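Local structure of transcriptional regulator, MarR family (Neisseria meningitidis serogroup B, 3G3Z) at residues Y31-V36 with S63-T68; T39-G44 with L89-T94. The protein probably binds DNA as a dimeric transcription factor of the MarR family, through a winged helix-turn-helix in each subunit. One frame throughout, in Å; residues are numbered along the deposited sequence.

Contact 1. Residues Y31-V36 with S63-T68; sequences YNLFAV and SGVCKT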
loop_
_atom_site.group_PDB
_atom_site.type_symbol
_atom_site.label_atom_id
_atom_site.label_comp_id
_atom_site.label_asym_id
_atom_site.label_seq_id
_atom_site.Cartn_x
_atom_site.Cartn_y
_atom_site.Cartn_z
ATOM N N TYR A 31 2.000 10.076 5.103
ATOM C CA TYR A 31 3.057 9.132 4.765
ATOM C C TYR A 31 4.334 9.847 4.344
ATOM O O TYR A 31 5.410 9.526 4.826
ATOM C CB TYR A 31 2.570 8.184 3.662
ATOM C CG TYR A 31 3.548 7.095 3.313
ATOM C CD1 TYR A 31 4.435 7.251 2.245
ATOM C CD2 TYR A 31 3.594 5.914 4.045
ATOM C CE1 TYR A 31 5.353 6.269 1.926
ATOM C CE2 TYR A 31 4.509 4.915 3.731
ATOM C CZ TYR A 31 5.375 5.099 2.652
ATOM O OH TYR A 31 6.277 4.124 2.316
ATOM N N ASN A 32 4.200 10.826 3.456
ATOM C CA ASN A 32 5.352 11.570 2.953
ATOM C C ASN A 32 6.142 12.277 4.063
ATOM O O ASN A 32 7.360 12.220 4.079
ATOM C CB ASN A 32 4.909 12.573 1.872
ATOM C CG ASN A 32 4.203 11.904 0.701
ATOM O OD1 ASN A 32 3.462 12.553 -0.051
ATOM N ND2 ASN A 32 4.437 10.610 0.527
ATOM N N LEU A 33 5.444 12.942 4.983
ATOM C CA LEU A 33 6.079 13.614 6.120
ATOM C C LEU A 33 6.711 12.624 7.084
ATOM O O LEU A 33 7.819 12.847 7.598
ATOM C CB LEU A 33 5.037 14.446 6.881
ATOM C CG LEU A 33 4.710 15.815 6.302
ATOM C CD1 LEU A 33 3.334 16.269 6.786
ATOM C CD2 LEU A 33 5.808 16.818 6.685
ATOM N N PHE A 34 5.979 11.547 7.352
ATOM C CA PHE A 34 6.452 10.461 8.204
ATOM C C PHE A 34 7.750 9.874 7.684
ATOM O O PHE A 34 8.708 9.673 8.445
ATOM C CB PHE A 34 5.382 9.369 8.306
ATOM C CG PHE A 34 5.791 8.217 9.158
ATOM C CD1 PHE A 34 5.747 8.315 10.549
ATOM C CD2 PHE A 34 6.245 7.039 8.580
ATOM C CE1 PHE A 34 6.141 7.248 11.353
ATOM C CE2 PHE A 34 6.639 5.964 9.383
ATOM C CZ PHE A 34 6.585 6.075 10.765
ATOM N N ALA A 35 7.783 9.621 6.376
ATOM C CA ALA A 35 8.953 9.056 5.729
ATOM C C ALA A 35 10.221 9.861 6.069
ATOM O O ALA A 35 11.222 9.278 6.472
ATOM C CB ALA A 35 8.736 8.983 4.204
ATOM N N VAL A 36 10.164 11.187 5.936
ATOM C CA VAL A 36 11.303 12.070 6.269
ATOM C C VAL A 36 11.550 12.113 7.775
ATOM O O VAL A 36 12.626 11.751 8.246
ATOM C CB VAL A 36 11.106 13.522 5.706
ATOM C CG1 VAL A 36 12.279 14.458 6.103
ATOM C CG2 VAL A 36 10.987 13.481 4.213
ATOM N N SER A 63 11.660 15.795 -2.073
ATOM C CA SER A 63 12.176 17.168 -2.088
ATOM C C SER A 63 11.135 18.166 -1.625
ATOM O O SER A 63 11.453 19.100 -0.886
ATOM C CB SER A 63 12.664 17.561 -3.483
ATOM O OG SER A 63 13.722 16.715 -3.886
ATOM N N GLY A 64 9.896 17.961 -2.061
ATOM C CA GLY A 64 8.794 18.861 -1.712
ATOM C C GLY A 64 8.581 18.901 -0.208
ATOM O O GLY A 64 8.524 19.968 0.402
ATOM N N VAL A 65 8.489 17.727 0.389
ATOM C CA VAL A 65 8.285 17.615 1.818
ATOM C C VAL A 65 9.473 18.219 2.575
ATOM O O VAL A 65 9.292 18.946 3.557
ATOM C CB VAL A 65 8.014 16.148 2.211
ATOM C CG1 VAL A 65 8.009 15.975 3.717
ATOM C CG2 VAL A 65 6.679 15.711 1.621
ATOM N N CYS A 66 10.682 17.952 2.094
ATOM C CA CYS A 66 11.874 18.527 2.720
ATOM C C CYS A 66 11.889 20.054 2.697
ATOM O O CYS A 66 12.266 20.684 3.693
ATOM C CB CYS A 66 13.143 17.953 2.100
ATOM S SG CYS A 66 13.311 16.212 2.552
ATOM N N LYS A 67 11.456 20.644 1.580
ATOM C CA LYS A 67 11.357 22.103 1.476
ATOM C C LYS A 67 10.434 22.664 2.563
ATOM O O LYS A 67 10.778 23.653 3.215
ATOM C CB LYS A 67 10.886 22.525 0.074
ATOM C CG LYS A 67 10.909 24.034 -0.187
ATOM C CD LYS A 67 10.796 24.353 -1.690
ATOM C CE LYS A 67 10.752 25.860 -1.936
ATOM N NZ LYS A 67 10.807 26.236 -3.388
ATOM N N THR A 68 9.280 22.026 2.768
ATOM C CA THR A 68 8.314 22.475 3.784
ATOM C C THR A 68 8.878 22.372 5.197
ATOM O O THR A 68 8.764 23.319 5.986
ATOM C CB THR A 68 6.954 21.725 3.705
ATOM O OG1 THR A 68 6.434 21.816 2.378
ATOM C CG2 THR A 68 5.930 22.352 4.658
#

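Contact 2. Residues T39-G44 with L89-T94; sequences TLATEG and LSLTET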
loop_
_atom_site.group_PDB
_atom_site.type_symbol
_atom_site.label_atom_id
_atom_site.label_comp_id
_atom_site.label_asym_id
_atom_site.label_seq_id
_atom_site.Cartn_x
_atom_site.Cartn_y
_atom_site.Cartn_z
ATOM N N THR A 39 12.415 8.582 9.544
ATOM C CA THR A 39 13.749 8.117 9.123
ATOM C C THR A 39 14.846 8.922 9.829
ATOM O O THR A 39 15.808 8.358 10.359
ATOM C CB THR A 39 13.951 8.177 7.574
ATOM O OG1 THR A 39 12.873 7.502 6.916
ATOM C CG2 THR A 39 15.245 7.509 7.166
ATOM N N LEU A 40 14.683 10.236 9.858
ATOM C CA LEU A 40 15.711 11.102 10.425
ATOM C C LEU A 40 15.819 10.964 11.939
ATOM O O LEU A 40 16.909 11.065 12.497
ATOM C CB LEU A 40 15.488 12.560 10.012
ATOM C CG LEU A 40 15.695 12.918 8.534
ATOM C CD1 LEU A 40 15.513 14.412 8.316
ATOM C CD2 LEU A 40 17.063 12.474 8.023
ATOM N N ALA A 41 14.686 10.724 12.593
ATOM C CA ALA A 41 14.645 10.602 14.049
ATOM C C ALA A 41 15.232 9.284 14.556
ATOM O O ALA A 41 15.787 9.230 15.656
ATOM C CB ALA A 41 13.219 10.782 14.558
ATOM N N THR A 42 15.129 8.238 13.740
ATOM C CA THR A 42 15.519 6.889 14.148
ATOM C C THR A 42 16.823 6.400 13.512
ATOM O O THR A 42 17.438 5.467 14.022
ATOM C CB THR A 42 14.405 5.872 13.816
ATOM O OG1 THR A 42 14.115 5.937 12.416
ATOM C CG2 THR A 42 13.127 6.168 14.616
ATOM N N GLU A 43 17.231 7.002 12.393
ATOM C CA GLU A 43 18.466 6.582 11.717
ATOM C C GLU A 43 19.539 7.651 11.774
ATOM O O GLU A 43 20.713 7.373 11.522
ATOM C CB GLU A 43 18.211 6.189 10.258
ATOM C CG GLU A 43 17.277 5.006 10.100
ATOM C CD GLU A 43 17.262 4.424 8.696
ATOM O OE1 GLU A 43 16.746 3.294 8.540
ATOM O OE2 GLU A 43 17.766 5.080 7.754
ATOM N N GLY A 44 19.128 8.873 12.108
ATOM C CA GLY A 44 20.013 10.027 12.049
ATOM C C GLY A 44 20.063 10.568 10.637
ATOM O O GLY A 44 19.099 10.448 9.876
ATOM N N LEU A 89 20.805 15.075 5.157
ATOM C CA LEU A 89 19.693 15.738 5.808
ATOM C C LEU A 89 19.705 15.395 7.300
ATOM O O LEU A 89 19.948 14.253 7.688
ATOM C CB LEU A 89 18.395 15.275 5.154
ATOM C CG LEU A 89 17.162 16.151 4.998
ATOM C CD1 LEU A 89 17.485 17.544 4.482
ATOM C CD2 LEU A 89 16.217 15.435 4.040
ATOM N N SER A 90 19.430 16.397 8.125
ATOM C CA SER A 90 19.493 16.271 9.569
ATOM C C SER A 90 18.260 16.918 10.210
ATOM O O SER A 90 17.732 17.902 9.698
ATOM C CB SER A 90 20.781 16.944 10.057
ATOM O OG SER A 90 20.815 17.079 11.459
ATOM N N LEU A 91 17.788 16.349 11.314
ATOM C CA LEU A 91 16.821 17.033 12.175
ATOM C C LEU A 91 17.520 18.157 12.935
ATOM O O LEU A 91 18.608 17.964 13.489
ATOM C CB LEU A 91 16.217 16.062 13.183
ATOM C CG LEU A 91 14.788 15.498 13.113
ATOM C CD1 LEU A 91 14.127 15.497 11.731
ATOM C CD2 LEU A 91 14.792 14.105 13.714
ATOM N N THR A 92 16.894 19.329 12.957
ATOM C CA THR A 92 17.364 20.420 13.795
ATOM C C THR A 92 17.033 20.111 15.253
ATOM O O THR A 92 16.376 19.111 15.551
ATOM C CB THR A 92 16.685 21.733 13.414
ATOM O OG1 THR A 92 15.274 21.596 13.603
ATOM C CG2 THR A 92 16.985 22.090 11.957
ATOM N N GLU A 93 17.471 20.975 16.162
ATOM C CA GLU A 93 17.080 20.828 17.559
ATOM C C GLU A 93 15.560 20.891 17.732
ATOM O O GLU A 93 14.972 20.042 18.408
ATOM C CB GLU A 93 17.793 21.850 18.456
ATOM C CG GLU A 93 19.214 21.436 18.863
ATOM C CD GLU A 93 19.332 19.950 19.247
ATOM O OE1 GLU A 93 18.572 19.474 20.127
ATOM O OE2 GLU A 93 20.195 19.257 18.661
ATOM N N THR A 94 14.926 21.878 17.101
ATOM C CA THR A 94 13.463 21.980 17.140
ATOM C C THR A 94 12.798 20.765 16.488
ATOM O O THR A 94 11.734 20.336 16.927
ATOM C CB THR A 94 12.951 23.284 16.491
ATOM O OG1 THR A 94 13.256 23.279 15.093
ATOM C CG2 THR A 94 13.597 24.509 17.156
#

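Contact 1. Residues Y31-V36 with S63-T68
V65 of helix 59-71 sets its two methyl branches against three residues of helix 31-43, and every contact it makes there is by van der Waals packing. CG2 lies 3.6 Å from N32 CB, so N32 takes part with the aliphatic root of its side chain rather than with its amide. CG1 faces the other way along the partner helix, 3.8 Å from L33 CD2 and 3.9 Å from V36 CG2. Standing anti to the backbone N (chi1 171°), V65 CG1 also touches the carbonyl oxygen of N32. The side chains of V36 and V65 run past one another in opposing senses, and L33 lies aslant V65.

A sulphur contact extends the apolar patch. C66 SG sits beside both methyls of V36, 4.0 Å from CG2 and slightly farther from CG1.

No hydrogen bond joins the two segments. Their axes approach to 9.5 Å and cross at -74°, with L33 and V65 nearest in CA positions, and L69, one turn beyond V65, touches L33 and V36 as well. The steep crossing keeps the interface short, at 218 Å² buried. Helix 59-71 is probably the recognition helix, as in other MarR proteins; between these two segments the fit is made by branched apolar groups and a thiol, without directional polar bonds.

Contact 2. Residues T39-G44 with L89-T94
L40 reaches from helix 31-43 across strand 89-91; its CB and CD1 share L91, while CD2 turns to the strand backbone. CB starts the contact, 3.7 Å from L91 CD1. CG stands beside the backbone N and anti to the carbonyl carbon (chi1 -68°), and from it the two methyls part. CD1 lies between the leucines of the strand, 3.8 Å from L91 CD1 and 4.1 Å from L89 CG. CD2 instead meets the backbone, 3.4 Å from L89 O. The L40 side chain crosses that of L89 at about a right angle.

L91 answers with both of its branches: while CD1 packs on L40, CD2 presses on the helix backbone at A41, 3.5 Å from A41 CA, and touches A41 CB at 3.8 Å. The helix and strand axes are 8.0 Å apart and cross at -81°, so one turn of helix lies across the short strand.

The CB of S90 is directed away from the helix, and its OG donates a 3.1 Å hydrogen bond to L91 O from above the carbonyl plane. Just beyond the strand, T92 is the N-cap of helix 93-117, its OG1 accepting from the backbone N of G95. Across the sheet, I75 of strand 75-77 touches L91 and W77 touches L89; strands 75-77 and 89-91 form the antiparallel wing of the winged helix fold. Since no hydrogen bond spans the two segments, the wing's base is fitted to the helix by leucine packing, while the strand's backbone bonds go to strand 75-77 and, from L89, to R46, and T92 caps the next helix.

Contacts 1 and 2 share helix 31-43: its first half faces helix 59-71, and its last turn faces strand 89-91. Their segments alternate along the chain, in the order 31-36, 39-44, 63-68, 89-94, and their centres lie 12 Å apart. They also meet directly, C66 SG of contact 1 lying 3.4 Å from L89 CD2 of contact 2. Helix 31-43 thus packs against both the probable recognition helix and the wing strand, and the two join into one apolar core. This arrangement fits a winged helix-turn-helix, in which the elements expected to approach DNA are built on a common helical support.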